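Local atomic coordinates of effector protein B, substrate of the Dot/Icm secretion system (Legionella drancourtii, PDB entry 4JVS), a protein that probably acts as a GTPase-activating protein, a secreted bacterial effector whose GAP domain would speed GTP hydrolysis by a small GTPase of the host cell. Residues Q289-I292 with C293-R296; Q204-T207 with E208-L212; T146-C149 with R150-D154; A240-G243 with D244-A247; F34-L37 with I38-W41. All coordinates share one frame; numbering follows the deposited sequence.

How the contacts relate
All five contacts are local, made within single helices or at their ends, yet their chemistry follows their place in the fold. Contacts 2, 3 and 5 belong to the N-terminal subdomain of the GAP domain, contacts 1 and 4 to the C-terminal one. Contact 4 is the buried member, a capping box whose polar side-chain atoms have further partners, whereas contact 1, also at a helix start, lies at the surface and its side chains meet mainly through charged groups. Contacts 2 and 3 are surface contacts with salt bridges along a helix. Contact 5 is partly buried, aromatic on its inner side, and meets contact 2 directly where Pro35 CB packs on Lys206 CE at 3.8 Å.

Contact 1 of 5, residues Q289-I292 with C293-R296; sequences QDDI and CEKR
The side chain of Lys295 lies over the backbone carbonyl of Asp290, its CE 3.3 Å from Asp290 O, at the N-terminus of helix 292-306. This is a helix start in the C-terminal subdomain of the GAP domain, entered through an inverse gamma turn centred on Asp290, with Asp291 in the N-cap position. With CG opposite its own carbonyl carbon (chi1 -70°) and the chain extended beyond, Lys295 runs back across the first turn and meets the Asp290 side chain at about a right angle. Its NZ forms a salt bridge with Asp290 OD2 at 3.5 Å. Both ends of this pair have further partners: Arg288 binds the same carboxylate oxygen, and NZ donates to Asn255 OD1 and Phe251 O, tying the helix start to the end of helix 243-253 and the chain just after it. The ammonium group is thus held from several directions, and the aspartate has two cationic partners, which would probably favour its ionised form.

The N-cap residue makes no capping bond with its side chain. Instead the carboxylates of Asp291 and Glu294 stack with nearly parallel planes, OD2 and OE2 being 3.8 Å apart; two like charges at this exposed corner probably oppose each other, although the positive end of the helix dipole may offset part of the cost. Lys295 N donates to Asp291 O at 3.1 Å, and Arg296 N to Ile292 O. Arg296 bends at chi3 to bring its guanidinium back over Ile292, where NH2 approaches CG2 at 3.8 Å and Ile292 O lies over one face of the group.

Contact 2 of 5, residues Q204-T207 with E208-L212; sequences QYKT and EVDAL
The backbone of 204-212 is a regular stretch of helix 193-214, its i to i+4 ladder running from Glu208 N to Gln204 O, through Val209 N to Tyr205 O and Asp210 N to Lys206 O at 2.8 Å, to a weak bond from Ala211 N to Thr207 O. The motif on its surface is an i to i+4 salt bridge between Lys206 and Asp210. Lys206 starts with CG opposite its backbone N (chi1 -159°), then bends at chi2 and again at chi4, which carries the ammonium group along the helix to the aspartate. There NZ is shared evenly: it donates to Asp210 OD1 and OD2, each at 3.1 Å and each through its syn lone pair. Such a two-pronged grip limits rotation of the carboxylate, and Tyr70 OH of helix 60-80 gives NZ a further partner.

The other faces pack differently. Val209 is buried against Leu163 of helix 156-177, and Tyr205 packs on Arg162 and Ala166 of that helix, so the inner side joins two long helices of the N-terminal subdomain. On the exposed side Thr207 OG1 donates a hydrogen bond to the carbonyl oxygen of Met203, one turn earlier in the same helix, while Lys206 CD and CE run alongside Asp210 OD2.

Contact 3 of 5, residues T146-C149 with R150-D154; sequences TDYC and RHFPD
Tyr148 and Phe152 make the close-packed half of this contact, at the C-terminal end of helix 142-151. They form an edge-to-face pair: Phe152 presents CD2 over the centre of the Tyr148 ring, 3.6 Å from Tyr148 CE1, with the ring planes inclined by 53°. Tyr148 reaches this position with CG opposite its backbone N (chi1 -171°), and its ring also stacks with Phe94 and meets Trp157. The bond from Phe152 N to Tyr148 O, at 2.8 Å, draws the last turn closed just as Phe152 departs from helical backbone angles.

The other half is polar and looser; an acidic side chain of another protein chain makes a weak, long ion pair with Arg150. Arg150, bent at chi3, lies alongside Asp147, and NH1 forms a salt bridge with OD1 at 2.6 Å. The oxygen is approached on its anti side and somewhat out of the carboxylate plane, a single-pronged contact with planes 60° apart. Thr146 CG2 adds a looser van der Waals contact, 3.7 Å from Arg150 NH2.

Between the halves, Asp147 O accepts from three donors: His151 N, His151 ND1 at 3.2 Å, and Arg150 N, which lies well above the carbonyl plane. The ND1 bond helps to set the rotation of the His151 ring, which is edge-to-face with Phe98. It implies a proton on ND1, so a carbonyl already bonded within the helix gains a side-chain donor holding the imidazole against the last turn.

Contact 4 of 5, residues A240-G243 with D244-A247; sequences AMSG and DQLA
Asp244 opens the helical segment beside Ser242, its CB 3.6 Å from Ser242 OG, in the first turn of helix 243-253. Its carboxylate is engaged beyond the turn: OD1 accepts from Ser279 OG and OD2 from Ala106 N.

Gln245 comes next and completes a capping box with Ser242, the N-cap residue. Its backbone N donates to Ser242 OG at 2.9 Å in an almost straight bond of 170°, while Ser242 N donates in return to Gln245 OE1 at 3.1 Å, in the amide plane and on a lone pair. Ser242 OG can receive the Gln245 N-H because its chi1 of 80° places it between its own backbone N and carbonyl carbon; it also donates to Lys104 O. The glutamine chain extends beyond CG and crosses Met241 at about a right angle, with OE1 3.5 Å from Met241 CB. NE2 donates to Tyr112 O, so both ends of the amide are used and its rotation is well determined.

Leu246 follows with N bonded to Ser242 O at 3.0 Å, the first helical bond across the cap. Its CG rests 4.0 Å from Met241 CB, the hydrophobic staple that accompanies the box. Ala247 then donates from N to Gly243 O at 2.8 Å, and regular helix is established.

Little of this turn meets solvent. Leu246 packs on Leu272, Glu275 and Val276 of helix 271-280, Asp244 and Ala247 lie against Phe285, and the bonds to Ala106 and Tyr112 tie the cap to the small two-stranded hairpin and the chain just beyond it.

Contact 5 of 5, residues F34-L37 with I38-W41; sequences FPEL and IRTW
Leu37 and Trp41, one turn apart in helix 34-45, lie side by side and point the same way. From CB, which lies against Ile38 N, Leu37 sets CG opposite its backbone N (chi1 -173°), which brings the branch over the Trp41 ring. CG then sits 3.9 Å from the centroid of the tryptophan's six-membered ring, almost on the ring normal, in a CH-pi contact. Beyond it CD1 lies 3.4 Å from Trp41 CZ2 over the same ring system, while CD2 meets CH2 at 4.1 Å. Trp41 NE1 also donates to Gln27 O.

Phe34 and Ile38 repeat the pattern three residues earlier, with the order of ring and aliphatic chain reversed. Ile38 CG1 stands over the Phe34 face, 3.6 Å from CE2, in a second CH-pi contact. Both side chains reach Ile170 of helix 156-177, and Phe34 is bordered edge-to-face by Phe67 and Phe202, so this side of the helix joins the helical bundle of the N-terminal subdomain.

Toward the outside, Glu36 O accepts from Thr40 N and Thr40 OG1, each at 3.0 Å, from opposite faces of the carbonyl plane. The nearby Glu36 and Arg39 pair has opposite charges, but its modelled placement is doubtful. Chemically, then, the helix is two-sided: dispersion and CH-pi contacts hold its inner side, while the threonine hydroxyl is satisfied by its own helix's backbone.

Contact 1 of 5, residues Q289-I292 with C293-R296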
loop_
_atom_site.group_PDB
_atom_site.type_symbol
_atom_site.label_atom_id
_atom_site.label_comp_id
_atom_site.label_asym_id
_atom_site.label_seq_id
_atom_site.Cartn_x
_atom_site.Cartn_y
_atom_site.Cartn_z
ATOM N N GLN A 289 5.403 4.644 -11.453
ATOM C CA GLN A 289 5.046 3.629 -12.383
ATOM C C GLN A 289 3.973 4.040 -13.297
ATOM O O GLN A 289 3.587 3.314 -14.147
ATOM C CB GLN A 289 4.635 2.422 -11.596
ATOM C CG GLN A 289 5.293 1.193 -12.020
ATOM C CD GLN A 289 6.657 1.149 -11.603
ATOM O OE1 GLN A 289 6.931 1.402 -10.494
ATOM N NE2 GLN A 289 7.540 0.831 -12.483
ATOM N N ASP A 290 3.496 5.243 -13.128
ATOM C CA ASP A 290 2.444 5.715 -13.973
ATOM C C ASP A 290 3.046 6.286 -15.213
ATOM O O ASP A 290 2.895 7.438 -15.507
ATOM C CB ASP A 290 1.647 6.785 -13.248
ATOM C CG ASP A 290 2.482 7.621 -12.341
ATOM O OD1 ASP A 290 3.470 7.147 -11.844
ATOM O OD2 ASP A 290 2.147 8.768 -12.115
ATOM N N ASP A 291 3.745 5.463 -15.957
ATOM C CA ASP A 291 4.296 5.894 -17.221
ATOM C C ASP A 291 5.054 7.151 -17.095
ATOM O O ASP A 291 4.918 8.016 -17.891
ATOM C CB ASP A 291 3.228 6.071 -18.232
ATOM C CG ASP A 291 2.586 4.815 -18.551
ATOM O OD1 ASP A 291 2.720 3.897 -17.751
ATOM O OD2 ASP A 291 1.954 4.728 -19.595
ATOM N N ILE A 292 5.936 7.195 -16.134
ATOM C CA ILE A 292 6.637 8.400 -15.819
ATOM C C ILE A 292 7.472 8.939 -16.962
ATOM O O ILE A 292 7.550 10.115 -17.109
ATOM C CB ILE A 292 7.422 8.241 -14.513
ATOM C CG1 ILE A 292 7.297 9.484 -13.677
ATOM C CG2 ILE A 292 8.866 7.932 -14.769
ATOM C CD1 ILE A 292 5.880 9.902 -13.474
ATOM N N CYS A 293 8.119 8.115 -17.764
ATOM C CA CYS A 293 8.857 8.685 -18.873
ATOM C C CYS A 293 7.910 9.361 -19.823
ATOM O O CYS A 293 8.127 10.458 -20.215
ATOM C CB CYS A 293 9.765 7.651 -19.583
ATOM S SG CYS A 293 10.360 7.989 -21.261
ATOM N N GLU A 294 6.822 8.721 -20.154
ATOM C CA GLU A 294 5.941 9.290 -21.126
ATOM C C GLU A 294 5.301 10.586 -20.673
ATOM O O GLU A 294 5.145 11.482 -21.449
ATOM C CB GLU A 294 4.902 8.261 -21.534
ATOM C CG GLU A 294 5.466 6.964 -22.079
ATOM C CD GLU A 294 5.838 5.913 -21.009
ATOM O OE1 GLU A 294 6.507 6.262 -20.022
ATOM O OE2 GLU A 294 5.453 4.739 -21.159
ATOM N N LYS A 295 4.942 10.670 -19.404
ATOM C CA LYS A 295 4.370 11.873 -18.800
ATOM C C LYS A 295 5.361 13.020 -18.804
ATOM O O LYS A 295 5.001 14.157 -19.101
ATOM C CB LYS A 295 3.894 11.610 -17.371
ATOM C CG LYS A 295 2.678 10.732 -17.298
ATOM C CD LYS A 295 1.952 10.883 -15.973
ATOM C CE LYS A 295 0.784 9.909 -15.888
ATOM N NZ LYS A 295 0.031 10.026 -14.619
ATOM N N ARG A 296 6.591 12.745 -18.480
ATOM C CA ARG A 296 7.586 13.771 -18.556
ATOM C C ARG A 296 7.675 14.330 -19.957
ATOM O O ARG A 296 7.848 15.511 -20.145
ATOM C CB ARG A 296 8.912 13.192 -18.122
ATOM C CG ARG A 296 9.951 14.179 -17.777
ATOM C CD ARG A 296 11.198 13.499 -17.380
ATOM N NE ARG A 296 11.029 12.845 -16.097
ATOM C CZ ARG A 296 11.167 11.545 -15.850
ATOM N NH1 ARG A 296 11.493 10.680 -16.803
ATOM N NH2 ARG A 296 10.982 11.116 -14.610
#

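Contact 2 of 5, residues Q204-T207 with E208-L212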
loop_
_atom_site.group_PDB
_atom_site.type_symbol
_atom_site.label_atom_id
_atom_site.label_comp_id
_atom_site.label_asym_id
_atom_site.label_seq_id
_atom_site.Cartn_x
_atom_site.Cartn_y
_atom_site.Cartn_z
ATOM N N GLN A 204 -21.355 -7.153 2.465
ATOM C CA GLN A 204 -21.818 -6.394 3.623
ATOM C C GLN A 204 -21.461 -4.921 3.499
ATOM O O GLN A 204 -22.319 -4.047 3.655
ATOM C CB GLN A 204 -21.216 -6.952 4.915
ATOM C CG GLN A 204 -21.669 -8.357 5.263
ATOM C CD GLN A 204 -20.892 -8.959 6.439
ATOM O OE1 GLN A 204 -20.141 -8.260 7.136
ATOM N NE2 GLN A 204 -21.074 -10.263 6.660
ATOM N N TYR A 205 -20.185 -4.658 3.228
ATOM C CA TYR A 205 -19.670 -3.304 3.118
ATOM C C TYR A 205 -20.304 -2.572 1.935
ATOM O O TYR A 205 -20.495 -1.355 1.983
ATOM C CB TYR A 205 -18.149 -3.340 2.967
ATOM C CG TYR A 205 -17.400 -3.838 4.190
ATOM C CD1 TYR A 205 -17.852 -3.560 5.475
ATOM C CD2 TYR A 205 -16.228 -4.581 4.057
ATOM C CE1 TYR A 205 -17.159 -4.018 6.592
ATOM C CE2 TYR A 205 -15.532 -5.046 5.168
ATOM C CZ TYR A 205 -16.001 -4.758 6.428
ATOM O OH TYR A 205 -15.314 -5.209 7.524
ATOM N N LYS A 206 -20.629 -3.322 0.880
ATOM C CA LYS A 206 -21.325 -2.779 -0.287
ATOM C C LYS A 206 -22.725 -2.323 0.107
ATOM O O LYS A 206 -23.222 -1.306 -0.380
ATOM C CB LYS A 206 -21.418 -3.837 -1.387
ATOM C CG LYS A 206 -21.647 -3.290 -2.770
ATOM C CD LYS A 206 -22.892 -3.877 -3.435
ATOM C CE LYS A 206 -22.993 -3.452 -4.902
ATOM N NZ LYS A 206 -22.509 -2.040 -5.137
ATOM N N THR A 207 -23.359 -3.090 0.990
ATOM C CA THR A 207 -24.682 -2.755 1.505
ATOM C C THR A 207 -24.662 -1.389 2.170
ATOM O O THR A 207 -25.474 -0.527 1.847
ATOM C CB THR A 207 -25.163 -3.783 2.544
ATOM O OG1 THR A 207 -25.030 -5.113 2.014
ATOM C CG2 THR A 207 -26.608 -3.512 2.922
ATOM N N GLU A 208 -23.711 -1.163 3.044
ATOM C CA GLU A 208 -23.569 0.093 3.731
ATOM C C GLU A 208 -23.171 1.228 2.852
ATOM O O GLU A 208 -23.520 2.345 3.098
ATOM C CB GLU A 208 -22.475 -0.056 4.718
ATOM C CG GLU A 208 -22.730 -1.030 5.724
ATOM C CD GLU A 208 -21.951 -0.718 6.921
ATOM O OE1 GLU A 208 -21.820 0.467 7.220
ATOM O OE2 GLU A 208 -21.444 -1.629 7.568
ATOM N N VAL A 209 -22.346 0.944 1.873
ATOM C CA VAL A 209 -21.931 1.951 0.900
ATOM C C VAL A 209 -23.089 2.372 -0.009
ATOM O O VAL A 209 -23.334 3.571 -0.215
ATOM C CB VAL A 209 -20.764 1.438 0.051
ATOM C CG1 VAL A 209 -20.599 2.276 -1.210
ATOM C CG2 VAL A 209 -19.489 1.438 0.870
ATOM N N ASP A 210 -23.811 1.382 -0.537
ATOM C CA ASP A 210 -24.976 1.636 -1.385
ATOM C C ASP A 210 -26.078 2.389 -0.625
ATOM O O ASP A 210 -26.884 3.097 -1.228
ATOM C CB ASP A 210 -25.527 0.320 -1.934
ATOM C CG ASP A 210 -24.687 -0.247 -3.079
ATOM O OD1 ASP A 210 -23.649 0.356 -3.456
ATOM O OD2 ASP A 210 -25.076 -1.315 -3.602
ATOM N N ALA A 211 -26.094 2.230 0.698
ATOM C CA ALA A 211 -27.098 2.842 1.563
ATOM C C ALA A 211 -26.755 4.289 1.869
ATOM O O ALA A 211 -27.641 5.120 2.047
ATOM C CB ALA A 211 -27.228 2.061 2.851
ATOM N N LEU A 212 -25.479 4.580 1.896
ATOM C CA LEU A 212 -25.012 5.912 2.104
ATOM C C LEU A 212 -25.280 6.743 0.903
ATOM O O LEU A 212 -25.485 7.917 1.011
ATOM C CB LEU A 212 -23.534 5.875 2.357
ATOM C CG LEU A 212 -23.274 5.603 3.807
ATOM C CD1 LEU A 212 -21.805 5.667 4.127
ATOM C CD2 LEU A 212 -24.000 6.674 4.569
#

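Contact 3 of 5, residues T146-C149 with R150-D154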
loop_
_atom_site.group_PDB
_atom_site.type_symbol
_atom_site.label_atom_id
_atom_site.label_comp_id
_atom_site.label_asym_id
_atom_site.label_seq_id
_atom_site.Cartn_x
_atom_site.Cartn_y
_atom_site.Cartn_z
ATOM N N THR A 146 -5.141 7.097 7.632
ATOM C CA THR A 146 -5.246 6.231 8.793
ATOM C C THR A 146 -5.762 7.012 9.999
ATOM O O THR A 146 -6.653 6.541 10.718
ATOM C CB THR A 146 -3.889 5.574 9.119
ATOM O OG1 THR A 146 -3.561 4.621 8.098
ATOM C CG2 THR A 146 -3.924 4.887 10.471
ATOM N N ASP A 147 -5.225 8.215 10.192
ATOM C CA ASP A 147 -5.589 9.044 11.333
ATOM C C ASP A 147 -7.058 9.421 11.300
ATOM O O ASP A 147 -7.728 9.390 12.325
ATOM C CB ASP A 147 -4.727 10.301 11.386
ATOM C CG ASP A 147 -3.372 10.047 12.012
ATOM O OD1 ASP A 147 -3.241 9.030 12.734
ATOM O OD2 ASP A 147 -2.446 10.860 11.785
ATOM N N TYR A 148 -7.545 9.779 10.115
ATOM C CA TYR A 148 -8.954 10.059 9.908
ATOM C C TYR A 148 -9.821 8.856 10.309
ATOM O O TYR A 148 -10.745 8.984 11.110
ATOM C CB TYR A 148 -9.215 10.472 8.453
ATOM C CG TYR A 148 -10.619 10.994 8.219
ATOM C CD1 TYR A 148 -10.880 12.352 8.215
ATOM C CD2 TYR A 148 -11.691 10.120 8.032
ATOM C CE1 TYR A 148 -12.163 12.829 8.023
ATOM C CE2 TYR A 148 -12.979 10.592 7.840
ATOM C CZ TYR A 148 -13.207 11.943 7.833
ATOM O OH TYR A 148 -14.482 12.413 7.628
ATOM N N CYS A 149 -9.513 7.681 9.775
ATOM C CA CYS A 149 -10.316 6.497 10.059
ATOM C C CYS A 149 -10.349 6.146 11.557
ATOM O O CYS A 149 -11.233 5.409 12.011
ATOM C CB CYS A 149 -9.817 5.304 9.240
ATOM S SG CYS A 149 -9.916 5.515 7.464
ATOM N N ARG A 150 -9.418 6.706 12.324
ATOM C CA ARG A 150 -9.349 6.427 13.751
ATOM C C ARG A 150 -10.290 7.363 14.524
ATOM O O ARG A 150 -11.097 6.917 15.346
ATOM C CB ARG A 150 -7.899 6.514 14.232
ATOM C CG ARG A 150 -7.642 5.913 15.602
ATOM C CD ARG A 150 -6.244 6.242 16.114
ATOM N NE ARG A 150 -5.191 5.561 15.374
ATOM C CZ ARG A 150 -4.258 6.184 14.667
ATOM N NH1 ARG A 150 -4.246 7.508 14.610
ATOM N NH2 ARG A 150 -3.331 5.481 14.024
ATOM N N HIS A 151 -10.221 8.656 14.229
ATOM C CA HIS A 151 -11.137 9.602 14.855
ATOM C C HIS A 151 -12.557 9.415 14.357
ATOM O O HIS A 151 -13.492 9.626 15.111
ATOM C CB HIS A 151 -10.704 11.051 14.634
ATOM C CG HIS A 151 -9.446 11.420 15.341
ATOM N ND1 HIS A 151 -8.247 10.765 15.119
ATOM C CD2 HIS A 151 -9.177 12.385 16.252
ATOM C CE1 HIS A 151 -7.305 11.309 15.863
ATOM N NE2 HIS A 151 -7.841 12.295 16.562
ATOM N N PHE A 152 -12.721 9.034 13.093
ATOM C CA PHE A 152 -14.057 8.870 12.526
ATOM C C PHE A 152 -14.284 7.491 11.881
ATOM O O PHE A 152 -14.479 7.392 10.667
ATOM C CB PHE A 152 -14.327 9.988 11.520
ATOM C CG PHE A 152 -13.920 11.350 12.012
ATOM C CD1 PHE A 152 -14.651 11.995 13.003
ATOM C CD2 PHE A 152 -12.811 11.992 11.480
ATOM C CE1 PHE A 152 -14.275 13.249 13.461
ATOM C CE2 PHE A 152 -12.430 13.249 11.935
ATOM C CZ PHE A 152 -13.159 13.874 12.931
ATOM N N PRO A 153 -14.290 6.423 12.704
ATOM C CA PRO A 153 -14.422 5.039 12.222
ATOM C C PRO A 153 -15.773 4.697 11.571
ATOM O O PRO A 153 -15.898 3.606 11.011
ATOM C CB PRO A 153 -14.235 4.216 13.496
ATOM C CG PRO A 153 -14.691 5.120 14.578
ATOM C CD PRO A 153 -14.251 6.484 14.175
ATOM N N ASP A 154 -16.755 5.595 11.646
ATOM C CA ASP A 154 -18.057 5.376 11.004
ATOM C C ASP A 154 -18.271 6.352 9.852
ATOM O O ASP A 154 -19.311 6.333 9.184
ATOM C CB ASP A 154 -19.198 5.510 12.017
ATOM C CG ASP A 154 -19.199 4.393 13.044
ATOM O OD1 ASP A 154 -19.164 3.206 12.632
ATOM O OD2 ASP A 154 -19.225 4.702 14.262
#

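Contact 4 of 5, residues A240-G243 with D244-A247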
loop_
_atom_site.group_PDB
_atom_site.type_symbol
_atom_site.label_atom_id
_atom_site.label_comp_id
_atom_site.label_asym_id
_atom_site.label_seq_id
_atom_site.Cartn_x
_atom_site.Cartn_y
_atom_site.Cartn_z
ATOM N N ALA A 240 3.718 29.468 -4.136
ATOM C CA ALA A 240 4.369 29.130 -2.877
ATOM C C ALA A 240 4.828 27.667 -2.867
ATOM O O ALA A 240 5.556 27.226 -1.972
ATOM C CB ALA A 240 3.426 29.406 -1.701
ATOM N N MET A 241 4.394 26.912 -3.868
ATOM C CA MET A 241 4.680 25.486 -3.915
ATOM C C MET A 241 6.126 25.161 -4.295
ATOM O O MET A 241 6.775 25.916 -5.016
ATOM C CB MET A 241 3.697 24.797 -4.858
ATOM C CG MET A 241 2.265 24.977 -4.414
ATOM S SD MET A 241 1.188 23.693 -5.048
ATOM C CE MET A 241 0.066 23.501 -3.656
ATOM N N SER A 242 6.629 24.039 -3.793
ATOM C CA SER A 242 7.943 23.555 -4.189
ATOM C C SER A 242 7.863 22.973 -5.586
ATOM O O SER A 242 6.774 22.798 -6.127
ATOM C CB SER A 242 8.425 22.466 -3.234
ATOM O OG SER A 242 7.822 21.219 -3.553
ATOM N N GLY A 243 9.019 22.652 -6.156
ATOM C CA GLY A 243 9.072 22.053 -7.476
ATOM C C GLY A 243 8.439 20.686 -7.413
ATOM O O GLY A 243 7.671 20.304 -8.293
ATOM N N ASP A 244 8.762 19.956 -6.354
ATOM C CA ASP A 244 8.193 18.635 -6.144
ATOM C C ASP A 244 6.660 18.654 -6.064
ATOM O O ASP A 244 5.992 17.803 -6.651
ATOM C CB ASP A 244 8.766 18.003 -4.881
ATOM C CG ASP A 244 10.133 17.385 -5.103
ATOM O OD1 ASP A 244 10.681 17.509 -6.221
ATOM O OD2 ASP A 244 10.667 16.785 -4.142
ATOM N N GLN A 245 6.114 19.618 -5.326
ATOM C CA GLN A 245 4.671 19.797 -5.241
ATOM C C GLN A 245 4.087 20.074 -6.635
ATOM O O GLN A 245 3.047 19.516 -7.023
ATOM C CB GLN A 245 4.325 20.935 -4.270
ATOM C CG GLN A 245 3.983 20.498 -2.844
ATOM C CD GLN A 245 3.873 21.672 -1.862
ATOM O OE1 GLN A 245 4.402 22.756 -2.108
ATOM N NE2 GLN A 245 3.183 21.452 -0.750
ATOM N N LEU A 246 4.769 20.924 -7.395
ATOM C CA LEU A 246 4.273 21.340 -8.698
ATOM C C LEU A 246 4.290 20.188 -9.703
ATOM O O LEU A 246 3.331 19.992 -10.449
ATOM C CB LEU A 246 5.079 22.535 -9.222
ATOM C CG LEU A 246 4.891 23.908 -8.562
ATOM C CD1 LEU A 246 5.978 24.858 -9.003
ATOM C CD2 LEU A 246 3.539 24.484 -8.902
ATOM N N ALA A 247 5.387 19.432 -9.708
ATOM C CA ALA A 247 5.543 18.250 -10.557
ATOM C C ALA A 247 4.520 17.175 -10.207
ATOM O O ALA A 247 3.983 16.510 -11.095
ATOM C CB ALA A 247 6.950 17.688 -10.420
#

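Contact 5 of 5, residues F34-L37 with I38-W41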
loop_
_atom_site.group_PDB
_atom_site.type_symbol
_atom_site.label_atom_id
_atom_site.label_comp_id
_atom_site.label_asym_id
_atom_site.label_seq_id
_atom_site.Cartn_x
_atom_site.Cartn_y
_atom_site.Cartn_z
ATOM N N PHE A 34 -17.838 -5.958 -11.000
ATOM C CA PHE A 34 -17.254 -6.600 -9.826
ATOM C C PHE A 34 -18.279 -7.129 -8.791
ATOM O O PHE A 34 -18.149 -8.262 -8.340
ATOM C CB PHE A 34 -16.219 -5.659 -9.184
ATOM C CG PHE A 34 -15.316 -6.328 -8.183
ATOM C CD1 PHE A 34 -14.167 -6.994 -8.592
ATOM C CD2 PHE A 34 -15.611 -6.280 -6.834
ATOM C CE1 PHE A 34 -13.334 -7.602 -7.669
ATOM C CE2 PHE A 34 -14.787 -6.887 -5.909
ATOM C CZ PHE A 34 -13.641 -7.548 -6.328
ATOM N N PRO A 35 -19.279 -6.361 -8.436
ATOM C CA PRO A 35 -20.228 -6.833 -7.460
ATOM C C PRO A 35 -20.996 -8.057 -7.890
ATOM O O PRO A 35 -21.216 -8.931 -7.100
ATOM C CB PRO A 35 -21.172 -5.669 -7.350
ATOM C CG PRO A 35 -20.348 -4.526 -7.645
ATOM C CD PRO A 35 -19.553 -4.973 -8.784
ATOM N N GLU A 36 -21.434 -8.110 -9.123
ATOM C CA GLU A 36 -22.099 -9.286 -9.633
ATOM C C GLU A 36 -21.197 -10.477 -9.712
ATOM O O GLU A 36 -21.605 -11.585 -9.517
ATOM C CB GLU A 36 -22.721 -8.998 -10.970
ATOM C CG GLU A 36 -24.010 -8.250 -10.811
ATOM C CD GLU A 36 -24.869 -8.828 -9.732
ATOM O OE1 GLU A 36 -25.310 -8.065 -8.871
ATOM O OE2 GLU A 36 -25.103 -10.045 -9.761
ATOM N N LEU A 37 -19.964 -10.233 -10.058
ATOM C CA LEU A 37 -19.008 -11.272 -10.105
ATOM C C LEU A 37 -18.827 -11.881 -8.738
ATOM O O LEU A 37 -18.854 -13.059 -8.586
ATOM C CB LEU A 37 -17.718 -10.643 -10.557
ATOM C CG LEU A 37 -16.495 -11.451 -10.870
ATOM C CD1 LEU A 37 -16.861 -12.533 -11.835
ATOM C CD2 LEU A 37 -15.477 -10.547 -11.486
ATOM N N ILE A 38 -18.694 -11.077 -7.719
ATOM C CA ILE A 38 -18.534 -11.590 -6.391
ATOM C C ILE A 38 -19.743 -12.324 -5.887
ATOM O O ILE A 38 -19.642 -13.367 -5.315
ATOM C CB ILE A 38 -18.237 -10.446 -5.461
ATOM C CG1 ILE A 38 -16.905 -9.824 -5.823
ATOM C CG2 ILE A 38 -18.230 -10.908 -4.030
ATOM C CD1 ILE A 38 -15.884 -10.785 -6.326
ATOM N N ARG A 39 -20.908 -11.765 -6.124
ATOM C CA ARG A 39 -22.179 -12.397 -5.791
ATOM C C ARG A 39 -22.213 -13.803 -6.379
ATOM O O ARG A 39 -22.515 -14.772 -5.682
ATOM C CB ARG A 39 -23.341 -11.580 -6.352
ATOM C CG ARG A 39 -24.721 -11.958 -5.803
ATOM C CD ARG A 39 -25.816 -11.747 -6.861
ATOM N NE ARG A 39 -26.005 -12.940 -7.696
ATOM C CZ ARG A 39 -25.822 -13.003 -9.015
ATOM N NH1 ARG A 39 -25.448 -11.935 -9.715
ATOM N NH2 ARG A 39 -26.025 -14.152 -9.642
ATOM N N THR A 40 -21.876 -13.895 -7.665
ATOM C CA THR A 40 -21.771 -15.172 -8.365
ATOM C C THR A 40 -20.828 -16.141 -7.669
ATOM O O THR A 40 -21.204 -17.275 -7.366
ATOM C CB THR A 40 -21.287 -14.990 -9.811
ATOM O OG1 THR A 40 -22.284 -14.297 -10.572
ATOM C CG2 THR A 40 -21.030 -16.337 -10.450
ATOM N N TRP A 41 -19.603 -15.700 -7.414
ATOM C CA TRP A 41 -18.603 -16.582 -6.811
ATOM C C TRP A 41 -18.967 -17.025 -5.397
ATOM O O TRP A 41 -18.811 -18.199 -5.050
ATOM C CB TRP A 41 -17.214 -15.943 -6.852
ATOM C CG TRP A 41 -16.690 -15.802 -8.243
ATOM C CD1 TRP A 41 -17.222 -16.340 -9.382
ATOM C CD2 TRP A 41 -15.536 -15.059 -8.653
ATOM N NE1 TRP A 41 -16.467 -15.984 -10.473
ATOM C CE2 TRP A 41 -15.428 -15.197 -10.056
ATOM C CE3 TRP A 41 -14.588 -14.284 -7.973
ATOM C CZ2 TRP A 41 -14.407 -14.596 -10.785
ATOM C CZ3 TRP A 41 -13.576 -13.690 -8.701
ATOM C CH2 TRP A 41 -13.494 -13.850 -10.094
#